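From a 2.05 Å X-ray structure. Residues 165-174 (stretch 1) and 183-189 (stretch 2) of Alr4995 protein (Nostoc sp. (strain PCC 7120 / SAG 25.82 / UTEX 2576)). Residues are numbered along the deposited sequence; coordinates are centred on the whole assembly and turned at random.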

ATOM      1  N   ARG B 165     -23.074 -23.381  10.012  1.00 34.40           N
ATOM      2  CA  ARG B 165     -23.163 -24.766   9.553  1.00 40.19           C
ATOM      3  C   ARG B 165     -23.572 -25.686  10.702  1.00 40.24           C
ATOM      4  O   ARG B 165     -24.318 -26.647  10.513  1.00 39.16           O
ATOM      5  CB  ARG B 165     -21.831 -25.230   8.960  1.00 38.90           C
ATOM      6  CG  ARG B 165     -21.465 -24.552   7.633  1.00 44.27           C
ATOM      7  CD  ARG B 165     -20.053 -24.913   7.203  1.00 39.33           C
ATOM      8  NE  ARG B 165     -19.067 -24.423   8.157  1.00 42.32           N
ATOM      9  CZ  ARG B 165     -17.847 -24.928   8.307  1.00 44.89           C
ATOM     10  NH1 ARG B 165     -17.446 -25.950   7.558  1.00 39.09           N
ATOM     11  NH2 ARG B 165     -17.023 -24.408   9.211  1.00 43.54           N
ATOM     12  N   PHE B 166     -23.077 -25.376  11.896  1.00 33.72           N
ATOM     13  CA  PHE B 166     -23.375 -26.166  13.077  1.00 33.93           C
ATOM     14  C   PHE B 166     -24.338 -25.370  13.938  1.00 30.78           C
ATOM     15  O   PHE B 166     -23.982 -24.849  15.010  1.00 28.07           O
ATOM     16  CB  PHE B 166     -22.079 -26.531  13.795  1.00 35.59           C
ATOM     17  CG  PHE B 166     -21.051 -27.128  12.868  1.00 37.19           C
ATOM     18  CD1 PHE B 166     -21.181 -28.439  12.423  1.00 35.64           C
ATOM     19  CD2 PHE B 166     -19.982 -26.366  12.401  1.00 35.69           C
ATOM     20  CE1 PHE B 166     -20.247 -28.989  11.544  1.00 37.68           C
ATOM     21  CE2 PHE B 166     -19.042 -26.908  11.531  1.00 38.47           C
ATOM     22  CZ  PHE B 166     -19.174 -28.221  11.101  1.00 39.63           C
ATOM     23  N   TYR B 167     -25.563 -25.286  13.411  1.00 30.00           N
ATOM     24  CA  TYR B 167     -26.634 -24.427  13.900  1.00 30.42           C
ATOM     25  C   TYR B 167     -27.393 -25.035  15.090  1.00 30.18           C
ATOM     26  O   TYR B 167     -28.081 -24.319  15.822  1.00 29.17           O
ATOM     27  CB  TYR B 167     -27.608 -24.115  12.745  1.00 28.34           C
ATOM     28  CG  TYR B 167     -28.330 -25.337  12.187  1.00 35.98           C
ATOM     29  CD1 TYR B 167     -27.694 -26.215  11.315  1.00 33.94           C
ATOM     30  CD2 TYR B 167     -29.644 -25.616  12.550  1.00 31.11           C
ATOM     31  CE1 TYR B 167     -28.352 -27.334  10.814  1.00 34.91           C
ATOM     32  CE2 TYR B 167     -30.313 -26.735  12.055  1.00 34.19           C
ATOM     33  CZ  TYR B 167     -29.664 -27.590  11.186  1.00 37.58           C
ATOM     34  OH  TYR B 167     -30.325 -28.708  10.691  1.00 41.24           O
ATOM     35  N   HIS B 168     -27.276 -26.354  15.264  1.00 28.30           N
ATOM     36  CA  HIS B 168     -27.759 -27.028  16.472  1.00 27.88           C
ATOM     37  C   HIS B 168     -26.575 -27.559  17.263  1.00 26.28           C
ATOM     38  O   HIS B 168     -25.555 -27.940  16.692  1.00 27.28           O
ATOM     39  CB  HIS B 168     -28.707 -28.192  16.138  1.00 28.78           C
ATOM     40  CG  HIS B 168     -30.116 -27.778  15.855  1.00 29.21           C
ATOM     41  ND1 HIS B 168     -30.973 -28.541  15.087  1.00 34.10           N
ATOM     42  CD2 HIS B 168     -30.829 -26.699  16.257  1.00 29.39           C
ATOM     43  CE1 HIS B 168     -32.148 -27.939  15.011  1.00 31.50           C
ATOM     44  NE2 HIS B 168     -32.090 -26.821  15.714  1.00 30.28           N
ATOM     45  N   LEU B 169     -26.724 -27.599  18.575  1.00 23.39           N
ATOM     46  CA  LEU B 169     -25.678 -28.094  19.453  1.00 21.17           C
ATOM     47  C   LEU B 169     -25.260 -29.521  19.123  1.00 27.24           C
ATOM     48  O   LEU B 169     -24.074 -29.852  19.197  1.00 23.65           O
ATOM     49  CB  LEU B 169     -26.142 -28.025  20.899  1.00 20.59           C
ATOM     50  CG  LEU B 169     -25.072 -28.406  21.920  1.00 23.17           C
ATOM     51  CD1 LEU B 169     -23.820 -27.482  21.772  1.00 25.54           C
ATOM     52  CD2 LEU B 169     -25.637 -28.371  23.338  1.00 26.23           C
ATOM     53  N   ASP B 170     -26.226 -30.366  18.751  1.00 23.60           N
ATOM     54  CA  ASP B 170     -25.943 -31.786  18.526  1.00 27.57           C
ATOM     55  C   ASP B 170     -25.237 -32.068  17.199  1.00 29.50           C
ATOM     56  O   ASP B 170     -24.919 -33.219  16.898  1.00 31.60           O
ATOM     57  CB  ASP B 170     -27.239 -32.623  18.630  1.00 29.60           C
ATOM     58  CG  ASP B 170     -28.186 -32.451  17.436  1.00 34.49           C
ATOM     59  OD1 ASP B 170     -27.995 -31.542  16.597  1.00 32.93           O
ATOM     60  OD2 ASP B 170     -29.164 -33.245  17.350  1.00 33.40           O
ATOM     61  N   THR B 171     -24.993 -31.026  16.408  1.00 26.71           N
ATOM     62  CA  THR B 171     -24.204 -31.182  15.178  1.00 32.22           C
ATOM     63  C   THR B 171     -22.700 -30.991  15.413  1.00 31.49           C
ATOM     64  O   THR B 171     -21.900 -31.245  14.517  1.00 31.92           O
ATOM     65  CB  THR B 171     -24.635 -30.189  14.082  1.00 29.52           C
ATOM     66  OG1 THR B 171     -24.389 -28.851  14.528  1.00 29.31           O
ATOM     67  CG2 THR B 171     -26.103 -30.345  13.765  1.00 31.09           C
ATOM     68  N   CYS B 172     -22.320 -30.557  16.612  1.00 26.29           N
ATOM     69  CA  CYS B 172     -20.921 -30.223  16.890  1.00 29.40           C
ATOM     70  C   CYS B 172     -20.511 -30.567  18.310  1.00 31.05           C
ATOM     71  O   CYS B 172     -19.430 -30.180  18.764  1.00 32.21           O
ATOM     72  CB  CYS B 172     -20.668 -28.732  16.641  1.00 28.26           C
ATOM     73  SG  CYS B 172     -21.780 -27.579  17.565  1.00 31.48           S
ATOM     74  N   PHE B 173     -21.375 -31.294  19.011  1.00 26.95           N
ATOM     75  CA  PHE B 173     -21.187 -31.522  20.436  1.00 27.44           C
ATOM     76  C   PHE B 173     -21.896 -32.809  20.844  1.00 30.22           C
ATOM     77  O   PHE B 173     -23.067 -32.999  20.497  1.00 26.30           O
ATOM     78  CB  PHE B 173     -21.729 -30.323  21.207  1.00 22.82           C
ATOM     79  CG  PHE B 173     -21.368 -30.305  22.656  1.00 26.59           C
ATOM     80  CD1 PHE B 173     -22.199 -30.904  23.606  1.00 24.46           C
ATOM     81  CD2 PHE B 173     -20.222 -29.649  23.081  1.00 23.64           C
ATOM     82  CE1 PHE B 173     -21.876 -30.877  24.959  1.00 24.17           C
ATOM     83  CE2 PHE B 173     -19.886 -29.610  24.435  1.00 29.60           C
ATOM     84  CZ  PHE B 173     -20.717 -30.227  25.377  1.00 26.96           C
ATOM     85  N   CYS B 174     -21.210 -33.691  21.566  1.00 25.99           N
ATOM     86  CA  CYS B 174     -21.773 -35.013  21.832  1.00 25.63           C
ATOM     87  C   CYS B 174     -21.208 -35.687  23.087  1.00 30.43           C
ATOM     88  O   CYS B 174     -20.184 -36.390  23.028  1.00 30.27           O
ATOM     89  CB  CYS B 174     -21.561 -35.928  20.618  1.00 28.64           C
ATOM     90  SG  CYS B 174     -22.465 -37.540  20.741  1.00 33.91           S
TER
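Stretch 2 (183-189) YYPGAFD

Stretch 2 packs on stretch 1 through a small, largely apolar contact, pinned at one end by an antiparallel backbone pairing and filled elsewhere by aromatic rings and a cysteine sulfur. Phe-173 and Tyr-183 form a non-hydrogen-bonded antiparallel bridge, their CA atoms 4.3 Å apart and their side chains on the same face of the sheet, so that Phe-173 CD2 lies 3.9 Å from Tyr-183 CB. Beside this bridge the backbones join through one hydrogen bond, from Tyr-184 N to Cys-172 O (3.0 Å, nearly straight at 162°).

Running antiparallel, stretch 2 then turns through a short 3-10 segment, residues 185-187, closed by a bond from Ala-187 N to Tyr-184 O (2.9 Å). The turn directs the methyl of Ala-187 toward stretch 1, where its small size allows close approach: Ala-187 CB sits 3.5 Å from Cys-172 SG and 4.2 Å from Phe-166 CB. The compact, polarizable sulfur also meets Phe-188, with Cys-172 SG 3.7 Å from Phe-188 CZ.

Phe-188, chi1 m, brings its broad ring back to stretch 1. Leu-169 CD1 touches the ring edge at Phe-188 CE2 (3.5 Å), and Phe-173 CD2 approaches Phe-188 CZ (3.7 Å). Phe-166 and Tyr-184 make a second oblique aromatic pair, their CE2 atoms 3.7 Å apart and their planes inclined at 57°.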

ATOM      1  N   TYR B 183     -16.561 -33.448  20.308  1.00 30.79           N
ATOM      2  CA  TYR B 183     -16.988 -32.106  19.943  1.00 30.28           C
ATOM      3  C   TYR B 183     -16.026 -31.443  18.975  1.00 35.85           C
ATOM      4  O   TYR B 183     -14.883 -31.872  18.815  1.00 36.29           O
ATOM      5  CB  TYR B 183     -17.173 -31.237  21.203  1.00 30.37           C
ATOM      6  CG  TYR B 183     -15.913 -30.662  21.817  1.00 30.22           C
ATOM      7  CD1 TYR B 183     -15.739 -29.282  21.939  1.00 35.09           C
ATOM      8  CD2 TYR B 183     -14.903 -31.488  22.283  1.00 34.88           C
ATOM      9  CE1 TYR B 183     -14.584 -28.744  22.514  1.00 33.89           C
ATOM     10  CE2 TYR B 183     -13.754 -30.966  22.859  1.00 36.37           C
ATOM     11  CZ  TYR B 183     -13.595 -29.598  22.968  1.00 39.17           C
ATOM     12  OH  TYR B 183     -12.445 -29.099  23.537  1.00 41.35           O
ATOM     13  N   TYR B 184     -16.517 -30.398  18.325  1.00 33.81           N
ATOM     14  CA  TYR B 184     -15.741 -29.634  17.362  1.00 34.87           C
ATOM     15  C   TYR B 184     -15.533 -28.197  17.847  1.00 33.00           C
ATOM     16  O   TYR B 184     -16.403 -27.347  17.646  1.00 35.59           O
ATOM     17  CB  TYR B 184     -16.446 -29.637  16.010  1.00 32.54           C
ATOM     18  CG  TYR B 184     -15.792 -28.742  14.988  1.00 35.23           C
ATOM     19  CD1 TYR B 184     -14.477 -28.959  14.593  1.00 39.94           C
ATOM     20  CD2 TYR B 184     -16.487 -27.688  14.413  1.00 37.62           C
ATOM     21  CE1 TYR B 184     -13.870 -28.145  13.651  1.00 43.02           C
ATOM     22  CE2 TYR B 184     -15.890 -26.870  13.471  1.00 36.79           C
ATOM     23  CZ  TYR B 184     -14.582 -27.106  13.095  1.00 43.07           C
ATOM     24  OH  TYR B 184     -13.977 -26.298  12.162  1.00 50.14           O
ATOM     25  N   PRO B 185     -14.370 -27.921  18.468  1.00 33.78           N
ATOM     26  CA  PRO B 185     -14.092 -26.643  19.142  1.00 34.51           C
ATOM     27  C   PRO B 185     -14.327 -25.400  18.281  1.00 29.90           C
ATOM     28  O   PRO B 185     -14.636 -24.340  18.825  1.00 33.08           O
ATOM     29  CB  PRO B 185     -12.604 -26.760  19.515  1.00 35.11           C
ATOM     30  CG  PRO B 185     -12.368 -28.236  19.637  1.00 36.48           C
ATOM     31  CD  PRO B 185     -13.216 -28.842  18.543  1.00 36.16           C
ATOM     32  N   GLY B 186     -14.211 -25.529  16.967  1.00 31.30           N
ATOM     33  CA  GLY B 186     -14.405 -24.390  16.086  1.00 33.06           C
ATOM     34  C   GLY B 186     -15.846 -23.924  15.994  1.00 33.46           C
ATOM     35  O   GLY B 186     -16.141 -22.868  15.428  1.00 33.57           O
ATOM     36  N   ALA B 187     -16.764 -24.710  16.545  1.00 34.76           N
ATOM     37  CA  ALA B 187     -18.175 -24.345  16.497  1.00 29.19           C
ATOM     38  C   ALA B 187     -18.561 -23.377  17.613  1.00 27.85           C
ATOM     39  O   ALA B 187     -19.640 -22.802  17.574  1.00 28.83           O
ATOM     40  CB  ALA B 187     -19.055 -25.601  16.559  1.00 31.52           C
ATOM     41  N   PHE B 188     -17.678 -23.182  18.593  1.00 27.79           N
ATOM     42  CA  PHE B 188     -18.018 -22.372  19.766  1.00 27.99           C
ATOM     43  C   PHE B 188     -17.166 -21.105  19.929  1.00 31.91           C
ATOM     44  O   PHE B 188     -16.033 -21.049  19.449  1.00 35.54           O
ATOM     45  CB  PHE B 188     -17.897 -23.233  21.019  1.00 29.28           C
ATOM     46  CG  PHE B 188     -18.778 -24.453  20.992  1.00 32.73           C
ATOM     47  CD1 PHE B 188     -18.299 -25.660  20.505  1.00 30.04           C
ATOM     48  CD2 PHE B 188     -20.091 -24.381  21.427  1.00 24.70           C
ATOM     49  CE1 PHE B 188     -19.104 -26.784  20.475  1.00 29.87           C
ATOM     50  CE2 PHE B 188     -20.903 -25.500  21.398  1.00 25.78           C
ATOM     51  CZ  PHE B 188     -20.409 -26.701  20.923  1.00 26.54           C
ATOM     52  N   ASP B 189     -17.699 -20.091  20.605  1.00 28.55           N
ATOM     53  CA  ASP B 189     -16.897 -18.895  20.868  1.00 27.68           C
ATOM     54  C   ASP B 189     -15.848 -19.205  21.945  1.00 33.99           C
ATOM     55  O   ASP B 189     -15.811 -20.313  22.493  1.00 28.98           O
ATOM     56  CB  ASP B 189     -17.793 -17.700  21.262  1.00 27.32           C
ATOM     57  CG  ASP B 189     -18.435 -17.841  22.647  1.00 35.69           C
ATOM     58  OD1 ASP B 189     -18.252 -18.887  23.319  1.00 32.54           O
ATOM     59  OD2 ASP B 189     -19.148 -16.889  23.068  1.00 31.08           O
TER